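Local atomic coordinates of hypothetical protein Atu2684 (Agrobacterium tumefaciens, PDB entry 2AXO), a protein that is of unknown function but belongs to a family of the thioredoxin clan and carries a disulfide in a Cys-X-X-Cys sequence, consistent with a redox-related role. Residues A[94-97]-A[98-101]; A[136-139]-A[140-143]; A[227-231]-A[232-236]. All coordinates share one frame; numbering follows the deposited sequence.

Contact 1: A[94-97]-A[98-101]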
ATOM      1  N   SER A  94      -4.147   4.012  -9.620  1.00 23.16           N
ATOM      2  CA  SER A  94      -4.574   2.650  -9.888  1.00 20.84           C
ATOM      3  C   SER A  94      -3.903   1.690  -8.917  1.00 20.69           C
ATOM      4  O   SER A  94      -2.822   1.962  -8.383  1.00 17.69           O
ATOM      5  CB  SER A  94      -4.241   2.240 -11.325  1.00 21.03           C
ATOM      6  OG  SER A  94      -2.883   1.875 -11.452  1.00 17.87           O
ATOM      7  N   LYS A  95      -4.560   0.560  -8.702  1.00 19.33           N
ATOM      8  CA  LYS A  95      -4.069  -0.474  -7.809  1.00 20.96           C
ATOM      9  C   LYS A  95      -2.799  -1.078  -8.403  1.00 19.57           C
ATOM     10  O   LYS A  95      -1.869  -1.427  -7.680  1.00 18.60           O
ATOM     11  CB  LYS A  95      -5.153  -1.542  -7.639  1.00 22.12           C
ATOM     12  CG  LYS A  95      -5.019  -2.416  -6.406  1.00 28.24           C
ATOM     13  CD  LYS A  95      -4.044  -3.553  -6.615  1.00 30.39           C
ATOM     14  CE  LYS A  95      -3.983  -4.449  -5.384  1.00 33.71           C
ATOM     15  NZ  LYS A  95      -3.519  -3.711  -4.170  1.00 33.80           N
ATOM     16  N   GLU A  96      -2.767  -1.185  -9.727  1.00 19.14           N
ATOM     17  CA  GLU A  96      -1.616  -1.743 -10.429  1.00 18.86           C
ATOM     18  C   GLU A  96      -0.365  -0.904 -10.193  1.00 16.96           C
ATOM     19  O   GLU A  96       0.730  -1.442 -10.037  1.00 15.79           O
ATOM     20  CB  GLU A  96      -1.904  -1.839 -11.931  1.00 23.48           C
ATOM     21  CG  GLU A  96      -2.923  -2.914 -12.313  1.00 29.16           C
ATOM     22  CD  GLU A  96      -4.285  -2.688 -11.681  1.00 32.02           C
ATOM     23  OE1 GLU A  96      -4.862  -1.599 -11.879  1.00 32.87           O
ATOM     24  OE2 GLU A  96      -4.782  -3.600 -10.985  1.00 34.58           O
ATOM     25  N   ASN A  97      -0.524   0.415 -10.171  1.00 17.26           N
ATOM     26  CA  ASN A  97       0.613   1.292  -9.934  1.00 15.44           C
ATOM     27  C   ASN A  97       1.141   1.082  -8.532  1.00 14.32           C
ATOM     28  O   ASN A  97       2.348   1.038  -8.310  1.00 13.92           O
ATOM     29  CB  ASN A  97       0.222   2.756 -10.094  1.00 14.74           C
ATOM     30  CG  ASN A  97       0.074   3.159 -11.532  1.00 12.07           C
ATOM     31  OD1 ASN A  97       0.464   2.419 -12.429  1.00 14.11           O
ATOM     32  ND2 ASN A  97      -0.481   4.344 -11.766  1.00 10.68           N
ATOM     33  N   THR A  98       0.229   0.974  -7.575  1.00 14.27           N
ATOM     34  CA  THR A  98       0.645   0.769  -6.203  1.00 13.62           C
ATOM     35  C   THR A  98       1.361  -0.578  -6.093  1.00 13.93           C
ATOM     36  O   THR A  98       2.383  -0.689  -5.418  1.00 13.69           O
ATOM     37  CB  THR A  98      -0.555   0.815  -5.236  1.00 15.23           C
ATOM     38  OG1 THR A  98      -1.278   2.038  -5.432  1.00 12.78           O
ATOM     39  CG2 THR A  98      -0.074   0.754  -3.790  1.00 15.83           C
ATOM     40  N   GLU A  99       0.843  -1.596  -6.771  1.00 12.95           N
ATOM     41  CA  GLU A  99       1.482  -2.907  -6.725  1.00 14.38           C
ATOM     42  C   GLU A  99       2.913  -2.857  -7.247  1.00 12.70           C
ATOM     43  O   GLU A  99       3.781  -3.584  -6.758  1.00 12.91           O
ATOM     44  CB  GLU A  99       0.667  -3.929  -7.519  1.00 18.00           C
ATOM     45  CG  GLU A  99      -0.693  -4.197  -6.901  1.00 23.65           C
ATOM     46  CD  GLU A  99      -1.423  -5.338  -7.567  1.00 28.11           C
ATOM     47  OE1 GLU A  99      -1.571  -5.305  -8.806  1.00 31.41           O
ATOM     48  OE2 GLU A  99      -1.854  -6.265  -6.848  1.00 31.51           O
ATOM     49  N   ARG A 100       3.167  -1.999  -8.231  1.00 12.04           N
ATOM     50  CA  ARG A 100       4.522  -1.883  -8.763  1.00 11.52           C
ATOM     51  C   ARG A 100       5.425  -1.296  -7.681  1.00 11.35           C
ATOM     52  O   ARG A 100       6.562  -1.729  -7.522  1.00 10.02           O
ATOM     53  CB  ARG A 100       4.546  -1.008 -10.026  1.00 12.52           C
ATOM     54  CG  ARG A 100       5.924  -0.889 -10.686  1.00 12.97           C
ATOM     55  CD  ARG A 100       5.792  -0.289 -12.083  1.00 13.08           C
ATOM     56  NE  ARG A 100       7.074  -0.089 -12.770  1.00 12.13           N
ATOM     57  CZ  ARG A 100       7.832  -1.068 -13.258  1.00 11.82           C
ATOM     58  NH1 ARG A 100       7.459  -2.338 -13.138  1.00 10.26           N
ATOM     59  NH2 ARG A 100       8.953  -0.776 -13.894  1.00 10.29           N
ATOM     60  N   GLN A 101       4.930  -0.321  -6.922  1.00 10.23           N
ATOM     61  CA  GLN A 101       5.761   0.241  -5.868  1.00 10.86           C
ATOM     62  C   GLN A 101       6.032  -0.841  -4.815  1.00 12.51           C
ATOM     63  O   GLN A 101       7.087  -0.840  -4.183  1.00 11.34           O
ATOM     64  CB  GLN A 101       5.099   1.465  -5.229  1.00 10.83           C
ATOM     65  CG  GLN A 101       5.952   2.143  -4.164  1.00 12.90           C
ATOM     66  CD  GLN A 101       5.290   3.388  -3.599  1.00 13.03           C
ATOM     67  OE1 GLN A 101       4.072   3.432  -3.426  1.00 13.14           O
ATOM     68  NE2 GLN A 101       6.095   4.400  -3.287  1.00 14.60           N
TER
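The carbonyl oxygen of Asn97 receives two backbone donors at the start of helix 95-107: Gln101 N at 3.2 Å in the regular i to i+4 bond, and, weakly, Arg100 N, which bonds chiefly to Glu96 O at 3.1 Å. Two residues earlier, Glu99 N meets Lys95 O at 2.9 Å, and Thr98 N reaches Ser94 O only weakly. Ser94 itself stands at the N-cap. With chi1 at 80°, Ser94 OG accepts Asn97 N at 3.1 Å (N-H...O angle 153°), a capping bond that gives this early amide a side-chain partner.

The methylenes of Lys95, CD and CE, pass obliquely over the carboxylate end of Glu99, while the ammonium stays back. Lys95 CG is anti to the backbone N (chi1 -160°), and a bend at chi2 carries the chain along the helix to the glutamate. Lys95 CE comes to 3.2 Å from Glu99 OE2, whereas Lys95 NZ stays 4.1 Å from the same oxygen, too far for a salt bridge; NZ also has a long, weak ion pair with Asp81 of the second subunit. Glu96 brings a like charge to this side, its OE2 lying 4.2 Å from Glu99 OE1; the lysine probably eases that repulsion.

The other polar ends turn to the rest of the protein. Asn97 ND2 donates to His79 O and Val203 O, Thr98 OG1 hydrogen-bonds Asp81, Gln101 bonds with Tyr82 and Gln117, and Arg100 NH2 hydrogen-bonds Gln239 and makes a salt bridge to Glu47. At the subunit interface, Lys95 packs on Lys95 of the second subunit and Thr98 on Tyr102 of the second subunit. The whole is a serine N-cap leading into the first turns of an alpha-helix.

Contact 2: A[136-139]-A[140-143]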
ATOM      1  N   ASP A 136      22.761  12.834  -9.440  1.00 16.97           N
ATOM      2  CA  ASP A 136      24.052  12.367  -8.934  1.00 16.33           C
ATOM      3  C   ASP A 136      24.043  10.845  -8.808  1.00 15.16           C
ATOM      4  O   ASP A 136      25.061  10.191  -9.024  1.00 13.19           O
ATOM      5  CB  ASP A 136      24.380  12.991  -7.568  1.00 19.31           C
ATOM      6  CG  ASP A 136      24.563  14.503  -7.633  1.00 22.59           C
ATOM      7  OD1 ASP A 136      25.080  15.013  -8.653  1.00 23.37           O
ATOM      8  OD2 ASP A 136      24.204  15.183  -6.644  1.00 25.11           O
ATOM      9  N   ARG A 137      22.890  10.285  -8.455  1.00 14.88           N
ATOM     10  CA  ARG A 137      22.763   8.838  -8.319  1.00 17.33           C
ATOM     11  C   ARG A 137      22.879   8.195  -9.699  1.00 15.70           C
ATOM     12  O   ARG A 137      23.608   7.221  -9.876  1.00 14.90           O
ATOM     13  CB  ARG A 137      21.416   8.465  -7.692  1.00 19.95           C
ATOM     14  CG  ARG A 137      21.492   7.466  -6.532  1.00 25.52           C
ATOM     15  CD  ARG A 137      22.438   6.308  -6.814  1.00 28.03           C
ATOM     16  NE  ARG A 137      22.306   5.231  -5.836  1.00 29.50           N
ATOM     17  CZ  ARG A 137      23.113   4.175  -5.778  1.00 30.78           C
ATOM     18  NH1 ARG A 137      24.116   4.058  -6.638  1.00 31.47           N
ATOM     19  NH2 ARG A 137      22.910   3.226  -4.872  1.00 32.66           N
ATOM     20  N   LEU A 138      22.159   8.742 -10.677  1.00 13.18           N
ATOM     21  CA  LEU A 138      22.199   8.204 -12.037  1.00 12.80           C
ATOM     22  C   LEU A 138      23.613   8.236 -12.598  1.00 13.60           C
ATOM     23  O   LEU A 138      24.024   7.326 -13.317  1.00 13.55           O
ATOM     24  CB  LEU A 138      21.264   8.999 -12.955  1.00 12.81           C
ATOM     25  CG  LEU A 138      19.775   8.802 -12.664  1.00 10.41           C
ATOM     26  CD1 LEU A 138      18.946   9.680 -13.582  1.00 13.46           C
ATOM     27  CD2 LEU A 138      19.423   7.330 -12.871  1.00 12.00           C
ATOM     28  N   ASP A 139      24.350   9.290 -12.263  1.00 12.64           N
ATOM     29  CA  ASP A 139      25.724   9.444 -12.729  1.00 16.05           C
ATOM     30  C   ASP A 139      26.602   8.372 -12.089  1.00 15.66           C
ATOM     31  O   ASP A 139      27.461   7.782 -12.747  1.00 16.90           O
ATOM     32  CB  ASP A 139      26.243  10.834 -12.353  1.00 19.64           C
ATOM     33  CG  ASP A 139      27.639  11.089 -12.869  1.00 22.37           C
ATOM     34  OD1 ASP A 139      27.827  11.061 -14.102  1.00 24.78           O
ATOM     35  OD2 ASP A 139      28.544  11.323 -12.040  1.00 27.33           O
ATOM     36  N   ALA A 140      26.377   8.124 -10.802  1.00 16.08           N
ATOM     37  CA  ALA A 140      27.136   7.111 -10.074  1.00 15.40           C
ATOM     38  C   ALA A 140      26.907   5.747 -10.714  1.00 14.18           C
ATOM     39  O   ALA A 140      27.826   4.930 -10.806  1.00 11.89           O
ATOM     40  CB  ALA A 140      26.709   7.080  -8.608  1.00 16.18           C
ATOM     41  N   PHE A 141      25.674   5.495 -11.145  1.00 14.42           N
ATOM     42  CA  PHE A 141      25.356   4.228 -11.791  1.00 14.78           C
ATOM     43  C   PHE A 141      26.132   4.093 -13.095  1.00 15.72           C
ATOM     44  O   PHE A 141      26.740   3.055 -13.357  1.00 15.17           O
ATOM     45  CB  PHE A 141      23.857   4.116 -12.089  1.00 14.79           C
ATOM     46  CG  PHE A 141      23.014   3.812 -10.883  1.00 17.99           C
ATOM     47  CD1 PHE A 141      23.387   2.816  -9.987  1.00 19.09           C
ATOM     48  CD2 PHE A 141      21.829   4.501 -10.660  1.00 17.61           C
ATOM     49  CE1 PHE A 141      22.591   2.512  -8.884  1.00 21.02           C
ATOM     50  CE2 PHE A 141      21.027   4.206  -9.562  1.00 18.51           C
ATOM     51  CZ  PHE A 141      21.410   3.209  -8.674  1.00 19.44           C
ATOM     52  N   LYS A 142      26.108   5.145 -13.910  1.00 15.69           N
ATOM     53  CA  LYS A 142      26.807   5.138 -15.196  1.00 17.26           C
ATOM     54  C   LYS A 142      28.304   4.872 -15.037  1.00 17.10           C
ATOM     55  O   LYS A 142      28.885   4.086 -15.789  1.00 17.23           O
ATOM     56  CB  LYS A 142      26.613   6.475 -15.923  1.00 17.82           C
ATOM     57  CG  LYS A 142      27.362   6.563 -17.255  1.00 23.35           C
ATOM     58  CD  LYS A 142      27.448   7.996 -17.764  1.00 29.05           C
ATOM     59  CE  LYS A 142      28.186   8.075 -19.102  1.00 32.24           C
ATOM     60  NZ  LYS A 142      29.558   7.479 -19.047  1.00 34.60           N
ATOM     61  N   ARG A 143      28.919   5.538 -14.065  1.00 18.81           N
ATOM     62  CA  ARG A 143      30.349   5.395 -13.799  1.00 20.57           C
ATOM     63  C   ARG A 143      30.704   3.964 -13.401  1.00 21.49           C
ATOM     64  O   ARG A 143      31.864   3.554 -13.480  1.00 21.00           O
ATOM     65  CB  ARG A 143      30.784   6.376 -12.698  1.00 24.91           C
ATOM     66  CG  ARG A 143      30.728   7.852 -13.117  1.00 28.07           C
ATOM     67  CD  ARG A 143      30.704   8.801 -11.916  1.00 33.27           C
ATOM     68  NE  ARG A 143      32.004   8.970 -11.264  1.00 36.80           N
ATOM     69  CZ  ARG A 143      33.023   9.653 -11.782  1.00 39.32           C
ATOM     70  NH1 ARG A 143      32.901  10.237 -12.969  1.00 39.51           N
ATOM     71  NH2 ARG A 143      34.164   9.762 -11.109  1.00 39.56           N
TER
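The guanidinium of Arg137 lies almost flat against the ring of Phe141, one helical turn further on, with the two planes 13° apart. The overlap is offset: Phe141 CZ sits over one face of the guanidinium, toward its rim, and Arg137 NH1 approaches Phe141 CE1 to 3.1 Å, a tight contact. Nearer the backbone, Arg137 CD lies over the face of the ring, 4.1 Å from its centroid, as a CH-pi contact. The chain reaches this place through an unusual first torsion (chi1 -132°) and a bend at chi2, which lay it over the aromatic ring. A salt bridge from Arg137 NH2 to Asp124 holds the far end of the guanidinium and probably steadies its rotation.

Leu138 meets the phenylalanine more loosely, its CD2 lying 4.3 Å from Phe141 CD2. All three side chains also touch Leu120 of strand 117-120, which places this side of the helix against the sheet.

Asp139 and Arg143 are turned differently, with carboxylate and guanidinium planes 31° apart. Asp139 OD2 rests 3.3 Å from Arg143 CD but 4.3 Å from Arg143 NE, displaced from the plane of the guanidinium, with none of its N-H groups directed to the oxygen, so any attraction is probably only electrostatic. Such i to i+4 pairing, with arginine stacked on phenylalanine, belongs here to an amphipathic alpha-helix packed on a beta-sheet.

Contact 3: A[227-231]-A[232-236]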
ATOM      1  N   ALA A 227      -2.822   3.022 -30.897  1.00 18.14           N
ATOM      2  CA  ALA A 227      -3.869   3.876 -30.354  1.00 17.91           C
ATOM      3  C   ALA A 227      -3.561   4.294 -28.918  1.00 18.95           C
ATOM      4  O   ALA A 227      -3.792   5.439 -28.538  1.00 17.26           O
ATOM      5  CB  ALA A 227      -5.218   3.155 -30.412  1.00 20.12           C
ATOM      6  N   LYS A 228      -3.039   3.369 -28.119  1.00 17.27           N
ATOM      7  CA  LYS A 228      -2.717   3.689 -26.734  1.00 16.27           C
ATOM      8  C   LYS A 228      -1.550   4.662 -26.630  1.00 13.54           C
ATOM      9  O   LYS A 228      -1.603   5.615 -25.858  1.00 13.66           O
ATOM     10  CB  LYS A 228      -2.410   2.414 -25.940  1.00 18.68           C
ATOM     11  CG  LYS A 228      -3.578   1.446 -25.889  1.00 23.43           C
ATOM     12  CD  LYS A 228      -3.526   0.544 -24.675  1.00 25.90           C
ATOM     13  CE  LYS A 228      -2.312  -0.353 -24.666  1.00 28.47           C
ATOM     14  NZ  LYS A 228      -2.269  -1.109 -23.380  1.00 28.16           N
ATOM     15  N   VAL A 229      -0.493   4.433 -27.403  1.00 12.15           N
ATOM     16  CA  VAL A 229       0.646   5.338 -27.348  1.00 10.57           C
ATOM     17  C   VAL A 229       0.202   6.741 -27.771  1.00 12.86           C
ATOM     18  O   VAL A 229       0.661   7.740 -27.217  1.00 13.47           O
ATOM     19  CB  VAL A 229       1.801   4.863 -28.267  1.00 10.54           C
ATOM     20  CG1 VAL A 229       2.996   5.782 -28.115  1.00 11.46           C
ATOM     21  CG2 VAL A 229       2.189   3.424 -27.922  1.00 10.16           C
ATOM     22  N   LYS A 230      -0.708   6.811 -28.741  1.00 13.78           N
ATOM     23  CA  LYS A 230      -1.211   8.088 -29.234  1.00 15.40           C
ATOM     24  C   LYS A 230      -1.952   8.905 -28.179  1.00 14.51           C
ATOM     25  O   LYS A 230      -2.153  10.104 -28.352  1.00 15.27           O
ATOM     26  CB  LYS A 230      -2.117   7.853 -30.447  1.00 16.41           C
ATOM     27  CG  LYS A 230      -1.366   7.511 -31.716  1.00 19.72           C
ATOM     28  CD  LYS A 230      -0.560   8.702 -32.206  1.00 21.40           C
ATOM     29  CE  LYS A 230       0.237   8.353 -33.453  1.00 23.13           C
ATOM     30  NZ  LYS A 230       1.011   9.525 -33.951  1.00 24.62           N
ATOM     31  N   LYS A 231      -2.369   8.256 -27.094  1.00 15.17           N
ATOM     32  CA  LYS A 231      -3.073   8.953 -26.018  1.00 17.35           C
ATOM     33  C   LYS A 231      -2.084   9.778 -25.199  1.00 16.35           C
ATOM     34  O   LYS A 231      -2.473  10.561 -24.334  1.00 17.82           O
ATOM     35  CB  LYS A 231      -3.782   7.955 -25.091  1.00 20.05           C
ATOM     36  CG  LYS A 231      -5.057   7.349 -25.664  1.00 22.95           C
ATOM     37  CD  LYS A 231      -5.636   6.277 -24.739  1.00 26.48           C
ATOM     38  CE  LYS A 231      -6.025   6.838 -23.376  1.00 29.25           C
ATOM     39  NZ  LYS A 231      -6.588   5.774 -22.495  1.00 30.62           N
ATOM     40  N   GLY A 232      -0.799   9.593 -25.481  1.00 14.54           N
ATOM     41  CA  GLY A 232       0.238  10.312 -24.766  1.00 12.22           C
ATOM     42  C   GLY A 232       1.569   9.770 -25.237  1.00 12.78           C
ATOM     43  O   GLY A 232       2.206  10.333 -26.125  1.00 13.13           O
ATOM     44  N   GLY A 233       1.985   8.659 -24.648  1.00 10.37           N
ATOM     45  CA  GLY A 233       3.231   8.050 -25.051  1.00 10.73           C
ATOM     46  C   GLY A 233       3.446   6.770 -24.286  1.00  9.87           C
ATOM     47  O   GLY A 233       2.555   6.289 -23.585  1.00  7.41           O
ATOM     48  N   CYS A 234       4.636   6.207 -24.428  1.00  9.51           N
ATOM     49  CA  CYS A 234       4.956   4.995 -23.708  1.00  9.92           C
ATOM     50  C   CYS A 234       6.454   4.977 -23.489  1.00 10.33           C
ATOM     51  O   CYS A 234       7.209   5.672 -24.173  1.00 10.99           O
ATOM     52  CB  CYS A 234       4.502   3.752 -24.492  1.00 10.46           C
ATOM     53  SG  CYS A 234       5.506   3.282 -25.922  1.00 12.28           S
ATOM     54  N   ALA A 235       6.869   4.201 -22.503  1.00  9.15           N
ATOM     55  CA  ALA A 235       8.271   4.050 -22.188  1.00  8.62           C
ATOM     56  C   ALA A 235       8.530   2.561 -22.276  1.00  8.81           C
ATOM     57  O   ALA A 235       7.740   1.768 -21.767  1.00 10.54           O
ATOM     58  CB  ALA A 235       8.549   4.552 -20.774  1.00  9.29           C
ATOM     59  N   VAL A 236       9.604   2.183 -22.959  1.00  9.44           N
ATOM     60  CA  VAL A 236       9.972   0.779 -23.069  1.00  8.69           C
ATOM     61  C   VAL A 236      11.076   0.595 -22.046  1.00  8.30           C
ATOM     62  O   VAL A 236      12.081   1.305 -22.076  1.00  6.79           O
ATOM     63  CB  VAL A 236      10.527   0.427 -24.467  1.00  9.89           C
ATOM     64  CG1 VAL A 236      11.040  -1.014 -24.475  1.00 12.31           C
ATOM     65  CG2 VAL A 236       9.433   0.595 -25.525  1.00 10.28           C
TER
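Val229 and Cys234 touch across a tight helix-to-strand connection, in which a type I beta turn from Val229 to Gly232 passes the chain from helix 223-229 to strand 232-241. Val229 CG2 lies 3.9 Å from Cys234 SG, while the other methyl, Val229 CG1, rests 3.8 Å from Gly233 CA. The two branches thus spread over the start of the strand, CG1 anti to the backbone N (chi1 -177°) and CG2 beside it.

The turn behind this apolar contact is closed by Gly232 N, which donates to Val229 O at 2.9 Å. Just before it, Lys231 N bonds to Lys228 O. Gly232 then leaves helical geometry with phi 175°, and the chain becomes extended.

Further out, Val229 and Cys234 both pack on Tyr178 and Leu256, from the two strands flanking 232-241, and Val229 also meets Phe156 of strand 152-156. Backbone bonds from Gly233 to Phe179 and from Cys234 to Leu256 tie the new strand to both neighbours. Lys228 extends away from the turn to Tyr178, as a cation-pi pair, and its NZ forms a salt bridge with Asp205 OD2.

The three contacts follow one another along the chain without overlapping. Contacts 1 and 2 lie on separate helices, 95-107 and 131-143, with centres about 27 Å apart; strands 112-114, 117-120 and 124-127 intervene in sequence. Contact 3 joins helix 223-229 to strand 232-241 of the antiparallel four-stranded sheet. Its centre is about 19 Å from that of contact 1 and 28 Å from that of contact 2, and contacts 2 and 3 occupy opposite sides of the chain's centre. None touches another. Gln239, farther along contact 3's strand, nevertheless bonds to Arg100 of contact 1, joining helix 95-107 to that sheet, while contact 2 packs on the mixed sheet.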